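Local coordinates for pmbA-related protein (Thermotoga maritima, PDB 1VL4) that is of uncertain function but belongs to the peptidase U62 (PmbA/TldD) family and is probably a metallopeptidase, at residues 357-362 with 397-402; 364-369 with 391-396; 418-423 with 438-443. All coordinates share one frame; numbering follows the deposited sequence.

Interaction 1 (357-362 with 397-402); sequences ELLKEM and GEIAHG
Lys360 and Leu359 of the helix meet the turn at Gly397. The CA atoms of Lys360 and Gly397 come within 4.1 Å of each other. This is the tight part of the contact. Gly397 CA lies 3.6 Å from Leu359 O. The Gly397 carbonyl faces the helix, with its O 3.7 Å from Leu359 CB. It also lies against the Lys360 chain, whose CD comes to 3.3 Å from Gly397 O. The carbonyl oxygen is buried here without a polar partner in the model, so it is lined by methylene groups instead. A side chain would not fit at Gly397. Its positive phi of 77° favours glycine, and a beta carbon would run into Lys360 NZ.

The Lys360 chain is bent at chi2 (45°), which swings CD back toward Gly397 O. A second bend, at chi4, turns NZ. The amino group then stops 4.5 Å from Glu398 OE2. That is too far for a salt bridge, although the opposite charges may still attract weakly. This side is exposed.

The other flank is apolar and also loose. Leu359 CD2 approaches Ile399 CG1 at 4.3 Å. Leu359 is buried, and its side chain also packs on Val394, Val367 and Leu238 of the adjoining sheet. Gly397 and Asp363, just past the helix, share a backbone hydrogen bond.

Gly397 closes the tight turn between strands 384-395 and 398-404. Its backbone angles, with those of Asn396, fit a type I' turn, a common link in two-residue beta hairpins. Further along the hairpin, a classic beta bulge sets Ala400 and His401 opposite the single residue Trp393. The arrangement is therefore a helix C-terminal turn packed against the tip of a beta hairpin.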
ATOM      1  N   GLU A 357      34.021   8.762  18.109  1.00 15.44           N
ATOM      2  CA  GLU A 357      34.043   9.352  19.442  1.00 18.87           C
ATOM      3  C   GLU A 357      32.917   8.819  20.330  1.00 16.36           C
ATOM      4  O   GLU A 357      33.129   8.490  21.493  1.00 12.66           O
ATOM      5  CB  GLU A 357      33.981  10.886  19.372  1.00 19.95           C
ATOM      6  CG  GLU A 357      35.291  11.498  18.854  1.00 29.32           C
ATOM      7  CD  GLU A 357      35.226  13.007  18.603  1.00 28.29           C
ATOM      8  OE1 GLU A 357      34.280  13.521  17.958  1.00 23.33           O
ATOM      9  OE2 GLU A 357      36.171  13.685  19.049  1.00 51.12           O
ATOM     10  N   LEU A 358      31.733   8.687  19.757  1.00 13.84           N
ATOM     11  CA  LEU A 358      30.612   8.040  20.441  1.00 14.09           C
ATOM     12  C   LEU A 358      30.891   6.585  20.848  1.00  9.91           C
ATOM     13  O   LEU A 358      30.494   6.152  21.933  1.00 10.32           O
ATOM     14  CB  LEU A 358      29.339   8.106  19.568  1.00 15.18           C
ATOM     15  CG  LEU A 358      28.719   9.475  19.312  1.00 14.11           C
ATOM     16  CD1 LEU A 358      27.401   9.262  18.604  1.00 18.96           C
ATOM     17  CD2 LEU A 358      28.527  10.368  20.554  1.00 18.47           C
ATOM     18  N   LEU A 359      31.532   5.829  19.972  1.00 13.33           N
ATOM     19  CA  LEU A 359      31.983   4.462  20.311  1.00 16.86           C
ATOM     20  C   LEU A 359      32.869   4.468  21.549  1.00 17.04           C
ATOM     21  O   LEU A 359      32.675   3.691  22.508  1.00 15.98           O
ATOM     22  CB  LEU A 359      32.800   3.861  19.167  1.00 19.71           C
ATOM     23  CG  LEU A 359      31.977   3.224  18.059  1.00 21.18           C
ATOM     24  CD1 LEU A 359      32.896   2.920  16.857  1.00 20.65           C
ATOM     25  CD2 LEU A 359      31.298   1.979  18.563  1.00 21.62           C
ATOM     26  N   LYS A 360      33.857   5.357  21.491  1.00 15.58           N
ATOM     27  CA  LYS A 360      34.824   5.514  22.545  1.00 13.64           C
ATOM     28  C   LYS A 360      34.116   5.908  23.831  1.00 14.54           C
ATOM     29  O   LYS A 360      34.364   5.305  24.895  1.00 14.54           O
ATOM     30  CB  LYS A 360      35.869   6.563  22.148  1.00 17.88           C
ATOM     31  CG  LYS A 360      37.226   6.053  21.626  1.00 28.51           C
ATOM     32  CD  LYS A 360      37.105   4.931  20.605  1.00 37.50           C
ATOM     33  CE  LYS A 360      38.445   4.261  20.368  1.00 38.25           C
ATOM     34  NZ  LYS A 360      38.980   3.578  21.596  1.00 44.83           N
ATOM     35  N   GLU A 361      33.230   6.900  23.767  1.00 13.67           N
ATOM     36  CA  GLU A 361      32.496   7.317  24.984  1.00 15.20           C
ATOM     37  C   GLU A 361      31.620   6.204  25.554  1.00 13.85           C
ATOM     38  O   GLU A 361      31.558   6.034  26.762  1.00 12.89           O
ATOM     39  CB  GLU A 361      31.595   8.508  24.710  1.00 19.50           C
ATOM     40  CG  GLU A 361      32.300   9.780  24.339  1.00 29.17           C
ATOM     41  CD  GLU A 361      32.700  10.577  25.535  1.00 36.42           C
ATOM     42  OE1 GLU A 361      32.636  10.034  26.659  1.00 44.27           O
ATOM     43  OE2 GLU A 361      33.078  11.752  25.341  1.00 39.50           O
ATOM     44  N   MET A 362      30.898   5.478  24.690  1.00 12.48           N
ATOM     45  CA  MET A 362      30.092   4.362  25.153  1.00 11.69           C
ATOM     46  C   MET A 362      30.953   3.271  25.793  1.00 11.46           C
ATOM     47  O   MET A 362      30.575   2.705  26.821  1.00 11.75           O
ATOM     48  CB  MET A 362      29.305   3.742  24.005  1.00 10.27           C
ATOM     49  CG  MET A 362      28.449   2.534  24.487  1.00 15.89           C
ATOM     50  SD  MET A 362      27.344   1.876  23.237  1.00 13.70           S
ATOM     51  CE  MET A 362      28.534   1.178  22.090  1.00 15.99           C
ATOM     52  N   GLY A 397      35.701   0.405  23.423  1.00 17.18           N
ATOM     53  CA  GLY A 397      35.552   1.476  22.447  1.00 15.88           C
ATOM     54  C   GLY A 397      35.711   1.089  20.983  1.00 18.38           C
ATOM     55  O   GLY A 397      35.791   1.966  20.091  1.00 19.00           O
ATOM     56  N   GLU A 398      35.672  -0.208  20.718  1.00 18.82           N
ATOM     57  CA  GLU A 398      35.868  -0.766  19.380  1.00 22.23           C
ATOM     58  C   GLU A 398      34.835  -1.837  19.080  1.00 18.48           C
ATOM     59  O   GLU A 398      34.537  -2.674  19.935  1.00 18.14           O
ATOM     60  CB  GLU A 398      37.269  -1.410  19.308  1.00 23.36           C
ATOM     61  CG  GLU A 398      38.394  -0.354  19.254  1.00 31.71           C
ATOM     62  CD  GLU A 398      39.779  -0.943  19.400  1.00 32.38           C
ATOM     63  OE1 GLU A 398      39.977  -2.135  19.041  1.00 45.62           O
ATOM     64  OE2 GLU A 398      40.677  -0.205  19.885  1.00 51.72           O
ATOM     65  N   ILE A 399      34.339  -1.868  17.851  1.00 17.82           N
ATOM     66  CA  ILE A 399      33.410  -2.927  17.445  1.00 18.90           C
ATOM     67  C   ILE A 399      34.162  -4.252  17.535  1.00 19.71           C
ATOM     68  O   ILE A 399      35.269  -4.386  17.011  1.00 20.18           O
ATOM     69  CB  ILE A 399      32.818  -2.669  16.030  1.00 21.04           C
ATOM     70  CG1 ILE A 399      31.871  -1.449  16.069  1.00 19.76           C
ATOM     71  CG2 ILE A 399      32.101  -3.891  15.491  1.00 16.50           C
ATOM     72  CD1 ILE A 399      31.672  -0.831  14.744  1.00 26.47           C
ATOM     73  N   ALA A 400      33.598  -5.199  18.269  1.00 18.45           N
ATOM     74  CA  ALA A 400      34.204  -6.493  18.392  1.00 19.82           C
ATOM     75  C   ALA A 400      33.623  -7.452  17.348  1.00 21.34           C
ATOM     76  O   ALA A 400      34.372  -8.153  16.677  1.00 22.81           O
ATOM     77  CB  ALA A 400      33.999  -7.050  19.793  1.00 21.08           C
ATOM     78  N   HIS A 401      32.303  -7.497  17.232  1.00 18.70           N
ATOM     79  CA  HIS A 401      31.647  -8.466  16.337  1.00 19.91           C
ATOM     80  C   HIS A 401      30.186  -8.124  16.128  1.00 17.43           C
ATOM     81  O   HIS A 401      29.579  -7.489  16.975  1.00 14.56           O
ATOM     82  CB  HIS A 401      31.767  -9.904  16.855  1.00 21.54           C
ATOM     83  CG  HIS A 401      31.196 -10.128  18.227  1.00 27.85           C
ATOM     84  ND1 HIS A 401      29.842 -10.273  18.463  1.00 26.08           N
ATOM     85  CD2 HIS A 401      31.805 -10.273  19.429  1.00 26.92           C
ATOM     86  CE1 HIS A 401      29.643 -10.478  19.752  1.00 29.05           C
ATOM     87  NE2 HIS A 401      30.818 -10.485  20.360  1.00 29.10           N
ATOM     88  N   GLY A 402      29.630  -8.548  14.997  1.00 14.52           N
ATOM     89  CA  GLY A 402      28.235  -8.291  14.707  1.00 13.61           C
ATOM     90  C   GLY A 402      27.335  -9.077  15.651  1.00 15.46           C
ATOM     91  O   GLY A 402      27.757 -10.040  16.259  1.00 15.08           O
TER

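Interaction 2 (364-369 with 391-396); sequences RGVVIT and GYWVEN
The benzo edge of the Trp393 indole points at the flat face of the Arg364 guanidinium. Trp393 CZ2 lies over the centre of that face, 3.7 Å from Arg364 CZ, and the two planes stand 88° apart. Gly365 O sits over one face of the indole, 3.3 Å from Trp393 CE3 and offset toward the rim. With CG anti to the backbone N (chi1 180°), the indole is directed to the side where it can reach Gly365 and Arg364.

Val367 and Val394 meet methyl to methyl, CG2 to CG2, at 3.5 Å. Thr369 CG2 touches the edge of the Tyr392 ring, 3.5 Å from CE1. A water joins Thr369 OG1 (3.1 Å) to Tyr392 OH (3.0 Å), and this hydroxyl also bonds Ser223.

The backbones position these groups. The strands run antiparallel, with hydrogen-bonded pairs at Gly365-Val394 and Val367-Tyr392. Val394 N gives Gly365 O a bond of 2.9 Å.

An alanine at Trp393 would probably leave the Arg364 guanidinium without its ring edge, freer to turn, and open a gap beside Gly365.

The Trp393 ring also meets those of Tyr235 and His401. Helix 355-362 packs on the Val367 and Val394 side through Leu359. Strand 365-372 pairs in parallel with strand 233-239, and strand 384-395 pairs antiparallel with strand 398-404.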
ATOM      1  N   ARG A 364      31.481   0.241  26.045  1.00 11.36           N
ATOM      2  CA  ARG A 364      30.996  -1.131  26.054  1.00 10.95           C
ATOM      3  C   ARG A 364      29.471  -1.190  25.900  1.00  9.79           C
ATOM      4  O   ARG A 364      28.736  -0.596  26.661  1.00  5.95           O
ATOM      5  CB  ARG A 364      31.454  -1.812  27.319  1.00 14.36           C
ATOM      6  CG  ARG A 364      31.251  -3.289  27.350  1.00 15.82           C
ATOM      7  CD  ARG A 364      31.905  -3.832  28.595  1.00 22.69           C
ATOM      8  NE  ARG A 364      31.675  -5.251  28.746  1.00 24.59           N
ATOM      9  CZ  ARG A 364      30.527  -5.792  29.151  1.00 31.40           C
ATOM     10  NH1 ARG A 364      29.482  -5.023  29.448  1.00 27.86           N
ATOM     11  NH2 ARG A 364      30.422  -7.114  29.257  1.00 25.21           N
ATOM     12  N   GLY A 365      28.986  -1.905  24.903  1.00  9.02           N
ATOM     13  CA  GLY A 365      27.574  -1.823  24.599  1.00 11.27           C
ATOM     14  C   GLY A 365      27.237  -2.287  23.200  1.00 12.01           C
ATOM     15  O   GLY A 365      28.054  -2.928  22.537  1.00 11.25           O
ATOM     16  N   VAL A 366      26.020  -1.958  22.774  1.00 11.06           N
ATOM     17  CA  VAL A 366      25.508  -2.379  21.483  1.00 10.73           C
ATOM     18  C   VAL A 366      25.468  -1.198  20.522  1.00  9.95           C
ATOM     19  O   VAL A 366      25.094  -0.096  20.902  1.00 11.73           O
ATOM     20  CB  VAL A 366      24.088  -2.941  21.609  1.00 10.77           C
ATOM     21  CG1 VAL A 366      23.565  -3.361  20.221  1.00 13.13           C
ATOM     22  CG2 VAL A 366      24.074  -4.124  22.580  1.00 12.66           C
ATOM     23  N   VAL A 367      25.860  -1.452  19.281  1.00  9.08           N
ATOM     24  CA  VAL A 367      25.621  -0.525  18.184  1.00 10.16           C
ATOM     25  C   VAL A 367      24.453  -1.102  17.355  1.00 10.20           C
ATOM     26  O   VAL A 367      24.493  -2.241  16.950  1.00  7.25           O
ATOM     27  CB  VAL A 367      26.860  -0.345  17.292  1.00  8.62           C
ATOM     28  CG1 VAL A 367      26.497   0.419  15.989  1.00  9.58           C
ATOM     29  CG2 VAL A 367      27.991   0.370  18.060  1.00 14.74           C
ATOM     30  N   ILE A 368      23.411  -0.317  17.149  1.00  9.23           N
ATOM     31  CA  ILE A 368      22.324  -0.732  16.283  1.00  9.72           C
ATOM     32  C   ILE A 368      22.369   0.118  15.030  1.00 12.30           C
ATOM     33  O   ILE A 368      22.281   1.351  15.092  1.00 12.27           O
ATOM     34  CB  ILE A 368      20.969  -0.713  17.029  1.00 12.00           C
ATOM     35  CG1 ILE A 368      20.876  -1.995  17.854  1.00 19.55           C
ATOM     36  CG2 ILE A 368      19.740  -0.641  16.055  1.00 12.78           C
ATOM     37  CD1 ILE A 368      20.062  -1.834  19.020  1.00 29.72           C
ATOM     38  N   THR A 369      22.518  -0.572  13.897  1.00 13.02           N
ATOM     39  CA  THR A 369      22.696   0.069  12.587  1.00 15.19           C
ATOM     40  C   THR A 369      21.438   0.078  11.728  1.00 14.61           C
ATOM     41  O   THR A 369      21.309   0.930  10.878  1.00 15.56           O
ATOM     42  CB  THR A 369      23.780  -0.623  11.757  1.00 12.69           C
ATOM     43  OG1 THR A 369      23.488  -2.030  11.681  1.00 16.72           O
ATOM     44  CG2 THR A 369      25.157  -0.412  12.402  1.00 19.06           C
ATOM     45  N   GLY A 391      23.108  -5.005  14.401  1.00 17.31           N
ATOM     46  CA  GLY A 391      24.129  -4.215  15.055  1.00 16.72           C
ATOM     47  C   GLY A 391      25.373  -5.029  15.414  1.00 18.98           C
ATOM     48  O   GLY A 391      25.623  -6.101  14.839  1.00 12.56           O
ATOM     49  N   TYR A 392      26.127  -4.498  16.390  1.00 16.46           N
ATOM     50  CA  TYR A 392      27.463  -4.955  16.739  1.00 14.78           C
ATOM     51  C   TYR A 392      27.617  -4.892  18.259  1.00 12.12           C
ATOM     52  O   TYR A 392      26.923  -4.107  18.912  1.00 10.11           O
ATOM     53  CB  TYR A 392      28.502  -4.014  16.088  1.00 15.81           C
ATOM     54  CG  TYR A 392      28.385  -3.989  14.587  1.00 21.93           C
ATOM     55  CD1 TYR A 392      27.414  -3.211  13.976  1.00 22.93           C
ATOM     56  CD2 TYR A 392      29.184  -4.808  13.776  1.00 25.61           C
ATOM     57  CE1 TYR A 392      27.246  -3.226  12.602  1.00 28.81           C
ATOM     58  CE2 TYR A 392      29.030  -4.808  12.366  1.00 24.38           C
ATOM     59  CZ  TYR A 392      28.058  -4.014  11.798  1.00 24.08           C
ATOM     60  OH  TYR A 392      27.850  -3.961  10.422  1.00 35.90           O
ATOM     61  N   TRP A 393      28.557  -5.677  18.782  1.00 10.98           N
ATOM     62  CA  TRP A 393      29.012  -5.606  20.167  1.00 12.10           C
ATOM     63  C   TRP A 393      30.299  -4.759  20.185  1.00 12.83           C
ATOM     64  O   TRP A 393      31.167  -4.907  19.316  1.00 13.20           O
ATOM     65  CB  TRP A 393      29.292  -7.006  20.737  1.00 12.78           C
ATOM     66  CG  TRP A 393      29.769  -6.937  22.151  1.00 12.10           C
ATOM     67  CD1 TRP A 393      31.030  -7.198  22.614  1.00 13.27           C
ATOM     68  CD2 TRP A 393      29.001  -6.522  23.289  1.00 10.72           C
ATOM     69  NE1 TRP A 393      31.082  -6.986  23.972  1.00 16.22           N
ATOM     70  CE2 TRP A 393      29.856  -6.543  24.400  1.00 13.79           C
ATOM     71  CE3 TRP A 393      27.680  -6.111  23.468  1.00 12.18           C
ATOM     72  CZ2 TRP A 393      29.416  -6.207  25.679  1.00 17.18           C
ATOM     73  CZ3 TRP A 393      27.257  -5.771  24.738  1.00 12.53           C
ATOM     74  CH2 TRP A 393      28.110  -5.819  25.815  1.00 10.88           C
ATOM     75  N   VAL A 394      30.399  -3.865  21.165  1.00 12.00           N
ATOM     76  CA  VAL A 394      31.549  -3.013  21.330  1.00 11.36           C
ATOM     77  C   VAL A 394      32.167  -3.346  22.671  1.00  9.57           C
ATOM     78  O   VAL A 394      31.475  -3.453  23.661  1.00  9.89           O
ATOM     79  CB  VAL A 394      31.116  -1.530  21.325  1.00 11.28           C
ATOM     80  CG1 VAL A 394      32.289  -0.588  21.614  1.00 11.05           C
ATOM     81  CG2 VAL A 394      30.454  -1.184  20.009  1.00 10.89           C
ATOM     82  N   GLU A 395      33.465  -3.556  22.689  1.00 13.70           N
ATOM     83  CA  GLU A 395      34.226  -3.558  23.944  1.00 16.98           C
ATOM     84  C   GLU A 395      35.482  -2.715  23.782  1.00 15.26           C
ATOM     85  O   GLU A 395      36.107  -2.684  22.725  1.00 16.06           O
ATOM     86  CB  GLU A 395      34.555  -4.964  24.453  1.00 16.73           C
ATOM     87  CG  GLU A 395      34.437  -6.052  23.425  1.00 24.08           C
ATOM     88  CD  GLU A 395      34.667  -7.443  24.005  1.00 26.91           C
ATOM     89  OE1 GLU A 395      34.505  -7.620  25.242  1.00 32.69           O
ATOM     90  OE2 GLU A 395      35.008  -8.358  23.208  1.00 36.67           O
ATOM     91  N   ASN A 396      35.824  -2.023  24.852  1.00 16.92           N
ATOM     92  CA  ASN A 396      36.936  -1.092  24.871  1.00 18.57           C
ATOM     93  C   ASN A 396      36.896  -0.075  23.774  1.00 17.72           C
ATOM     94  O   ASN A 396      37.939   0.274  23.249  1.00 19.23           O
ATOM     95  CB  ASN A 396      38.257  -1.859  24.828  1.00 20.30           C
ATOM     96  CG  ASN A 396      38.452  -2.687  26.047  1.00 21.21           C
ATOM     97  OD1 ASN A 396      38.415  -2.159  27.174  1.00 23.86           O
ATOM     98  ND2 ASN A 396      38.598  -4.013  25.858  1.00 17.60           N
TER
HETATM   99  O   HOH W   1      25.328  -2.882   9.308  1.00 32.69           O

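Interaction 3 (418-423 with 438-443); sequences KIVLVG and LVEVLD
Lys418 lies against Val439, Glu440 and Val441, where segment 438-443 bends at Glu440. Its CB starts between two neighbours, 3.9 Å from Val439 CG1 and close to Glu440 CB. CG continues the chain, anti to the carbonyl carbon. CD reaches the Val441 carbonyl. The bend at chi3 (-69°) then brings CE close to that oxygen. At the tip, NZ gives a hydrogen bond of 2.7 Å to Val441 O. NZ stands above the carbonyl plane, 36° out of it. Asp443 OD1 is 5.2 Å from NZ, too far for a salt bridge.

The Lys418 main chain is used as well. It is the first residue to leave the helix that precedes strand 419-422. Its carbonyl O accepts Glu440 N at 2.8 Å in a nearly straight bond (168°). One lysine thus holds the bend twice, its backbone at Glu440 and its amino group at Val441.

Past Lys418 the two segments pair as antiparallel strands. Ile419 CG1 packs on Val439 CG2 at 4.0 Å. The register then slips by one residue, a beta bulge. Val420 N bonds Leu438 O at 2.9 Å, while Leu438 N bonds Leu421 O at 2.8 Å. Leu421 N is buried without a partner in the model, consistent with the slip. Val420 CG2 lies against Leu438 CD2, and Val420 CG1 faces the Glu440 carboxylate. Leu421 also packs on Leu358 of helix 355-362.

The chemistry is mixed: main-chain bonds and apolar contacts join the strands, and a charged amino group is tied to a neutral carbonyl. The lysine is therefore probably held by this hydrogen bond together with the packing of its aliphatic chain, and Asp443 would add at most a weak long-range attraction.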
ATOM      1  N   LYS A 418      16.664   9.177  27.371  1.00  9.43           N
ATOM      2  CA  LYS A 418      17.950   8.524  27.606  1.00  8.50           C
ATOM      3  C   LYS A 418      18.986   8.803  26.531  1.00  8.66           C
ATOM      4  O   LYS A 418      20.065   8.241  26.545  1.00  9.81           O
ATOM      5  CB  LYS A 418      17.726   7.024  27.726  1.00  9.72           C
ATOM      6  CG  LYS A 418      16.916   6.682  28.989  1.00 15.00           C
ATOM      7  CD  LYS A 418      16.826   5.186  29.260  1.00 22.30           C
ATOM      8  CE  LYS A 418      15.975   4.435  28.233  1.00 26.26           C
ATOM      9  NZ  LYS A 418      15.857   2.986  28.647  1.00 29.74           N
ATOM     10  N   ILE A 419      18.679   9.668  25.580  1.00 11.82           N
ATOM     11  CA  ILE A 419      19.758  10.096  24.660  1.00 13.61           C
ATOM     12  C   ILE A 419      20.701  11.047  25.439  1.00 13.36           C
ATOM     13  O   ILE A 419      20.341  12.164  25.766  1.00 13.10           O
ATOM     14  CB  ILE A 419      19.232  10.715  23.361  1.00 12.56           C
ATOM     15  CG1 ILE A 419      18.543   9.625  22.507  1.00 12.29           C
ATOM     16  CG2 ILE A 419      20.402  11.337  22.552  1.00 13.51           C
ATOM     17  CD1 ILE A 419      17.620  10.169  21.371  1.00  9.81           C
ATOM     18  N   VAL A 420      21.889  10.566  25.762  1.00 10.67           N
ATOM     19  CA  VAL A 420      22.818  11.362  26.544  1.00 11.42           C
ATOM     20  C   VAL A 420      23.884  12.088  25.697  1.00 11.05           C
ATOM     21  O   VAL A 420      24.460  13.061  26.150  1.00 12.03           O
ATOM     22  CB  VAL A 420      23.487  10.495  27.687  1.00 11.39           C
ATOM     23  CG1 VAL A 420      22.420   9.942  28.611  1.00 14.62           C
ATOM     24  CG2 VAL A 420      24.356   9.360  27.134  1.00  8.91           C
ATOM     25  N   LEU A 421      24.140  11.609  24.485  1.00 12.11           N
ATOM     26  CA  LEU A 421      25.067  12.246  23.553  1.00 11.73           C
ATOM     27  C   LEU A 421      24.633  12.056  22.124  1.00 11.80           C
ATOM     28  O   LEU A 421      24.192  10.967  21.742  1.00 11.16           O
ATOM     29  CB  LEU A 421      26.456  11.636  23.670  1.00 14.58           C
ATOM     30  CG  LEU A 421      27.416  12.036  24.783  1.00 20.30           C
ATOM     31  CD1 LEU A 421      28.640  11.108  24.690  1.00 25.68           C
ATOM     32  CD2 LEU A 421      27.805  13.526  24.700  1.00 20.57           C
ATOM     33  N   VAL A 422      24.815  13.120  21.332  1.00 11.67           N
ATOM     34  CA  VAL A 422      24.363  13.207  19.945  1.00 13.06           C
ATOM     35  C   VAL A 422      25.579  13.462  19.053  1.00 11.79           C
ATOM     36  O   VAL A 422      26.388  14.330  19.331  1.00 13.84           O
ATOM     37  CB  VAL A 422      23.307  14.324  19.783  1.00 11.11           C
ATOM     38  CG1 VAL A 422      22.750  14.399  18.378  1.00 12.16           C
ATOM     39  CG2 VAL A 422      22.151  14.116  20.815  1.00 10.51           C
ATOM     40  N   GLY A 423      25.650  12.722  17.962  1.00  9.92           N
ATOM     41  CA  GLY A 423      26.759  12.801  17.000  1.00 12.51           C
ATOM     42  C   GLY A 423      26.629  13.926  16.003  1.00 10.68           C
ATOM     43  O   GLY A 423      25.643  14.674  15.986  1.00  9.94           O
ATOM     44  N   LEU A 438      23.879   8.199  21.285  1.00 10.00           N
ATOM     45  CA  LEU A 438      24.102   7.301  22.393  1.00 10.18           C
ATOM     46  C   LEU A 438      22.928   7.340  23.390  1.00  9.80           C
ATOM     47  O   LEU A 438      22.598   8.392  23.964  1.00  9.47           O
ATOM     48  CB  LEU A 438      25.411   7.636  23.110  1.00  8.94           C
ATOM     49  CG  LEU A 438      25.667   6.768  24.332  1.00 17.04           C
ATOM     50  CD1 LEU A 438      25.693   5.261  23.973  1.00 15.20           C
ATOM     51  CD2 LEU A 438      26.961   7.228  24.986  1.00 21.54           C
ATOM     52  N   VAL A 439      22.301   6.172  23.543  1.00 11.08           N
ATOM     53  CA  VAL A 439      21.155   5.971  24.426  1.00 11.28           C
ATOM     54  C   VAL A 439      21.702   5.233  25.678  1.00 13.05           C
ATOM     55  O   VAL A 439      22.354   4.161  25.577  1.00 11.87           O
ATOM     56  CB  VAL A 439      20.011   5.154  23.713  1.00 11.32           C
ATOM     57  CG1 VAL A 439      18.768   5.011  24.599  1.00  7.98           C
ATOM     58  CG2 VAL A 439      19.624   5.746  22.403  1.00  9.82           C
ATOM     59  N   GLU A 440      21.460   5.828  26.846  1.00 14.79           N
ATOM     60  CA  GLU A 440      21.982   5.316  28.115  1.00 15.68           C
ATOM     61  C   GLU A 440      21.839   3.806  28.297  1.00 18.13           C
ATOM     62  O   GLU A 440      22.801   3.084  28.717  1.00 18.65           O
ATOM     63  CB  GLU A 440      21.283   6.022  29.268  1.00 16.30           C
ATOM     64  CG  GLU A 440      21.783   5.633  30.667  1.00 29.01           C
ATOM     65  CD  GLU A 440      23.059   6.345  31.110  1.00 35.91           C
ATOM     66  OE1 GLU A 440      23.856   6.775  30.240  1.00 44.62           O
ATOM     67  OE2 GLU A 440      23.256   6.454  32.345  1.00 42.55           O
ATOM     68  N   VAL A 441      20.620   3.336  28.091  1.00 16.86           N
ATOM     69  CA  VAL A 441      20.358   1.920  28.155  1.00 15.64           C
ATOM     70  C   VAL A 441      19.072   1.606  27.396  1.00 15.07           C
ATOM     71  O   VAL A 441      18.137   2.390  27.409  1.00 14.89           O
ATOM     72  CB  VAL A 441      20.341   1.402  29.646  1.00 18.22           C
ATOM     73  CG1 VAL A 441      19.191   1.982  30.447  1.00 23.36           C
ATOM     74  CG2 VAL A 441      20.280  -0.089  29.709  1.00 18.48           C
ATOM     75  N   LEU A 442      19.031   0.452  26.742  1.00 13.07           N
ATOM     76  CA  LEU A 442      17.818  -0.007  26.084  1.00 14.17           C
ATOM     77  C   LEU A 442      17.657  -1.507  26.299  1.00 12.28           C
ATOM     78  O   LEU A 442      18.638  -2.212  26.498  1.00  8.51           O
ATOM     79  CB  LEU A 442      17.940   0.292  24.599  1.00 15.57           C
ATOM     80  CG  LEU A 442      16.729   0.727  23.807  1.00 23.25           C
ATOM     81  CD1 LEU A 442      16.056   1.993  24.379  1.00 21.45           C
ATOM     82  CD2 LEU A 442      17.212   0.923  22.343  1.00 21.41           C
ATOM     83  N   ASP A 443      16.415  -1.977  26.258  1.00 14.34           N
ATOM     84  CA  ASP A 443      16.127  -3.411  26.347  1.00 15.88           C
ATOM     85  C   ASP A 443      16.456  -4.106  25.041  1.00 15.02           C
ATOM     86  O   ASP A 443      15.897  -3.766  23.998  1.00 14.85           O
ATOM     87  CB  ASP A 443      14.649  -3.673  26.686  1.00 17.81           C
ATOM     88  CG  ASP A 443      14.279  -3.216  28.079  1.00 22.89           C
ATOM     89  OD1 ASP A 443      14.699  -2.118  28.498  1.00 35.57           O
ATOM     90  OD2 ASP A 443      13.579  -3.968  28.772  1.00 32.08           O
TER

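In the fold
From the N terminus, helix 355-362 opens interaction 1. The chain then enters strand 365-372, which opens interaction 2. Strand 384-395 returns antiparallel and closes interaction 2. The next turn and strand 398-404 close interaction 1, so interaction 2 is nested inside it. The two touch, with centres about 6 Å apart. Interaction 3 follows in series and closes its own shorter loop between 418-423 and 438-443. It lies on the same mixed sheet. Its centre is about 12 Å from that of interaction 2, without touching it. The helix bridges them: Leu358, Glu361 and Met362 pack on residues of interaction 3. No loops cross.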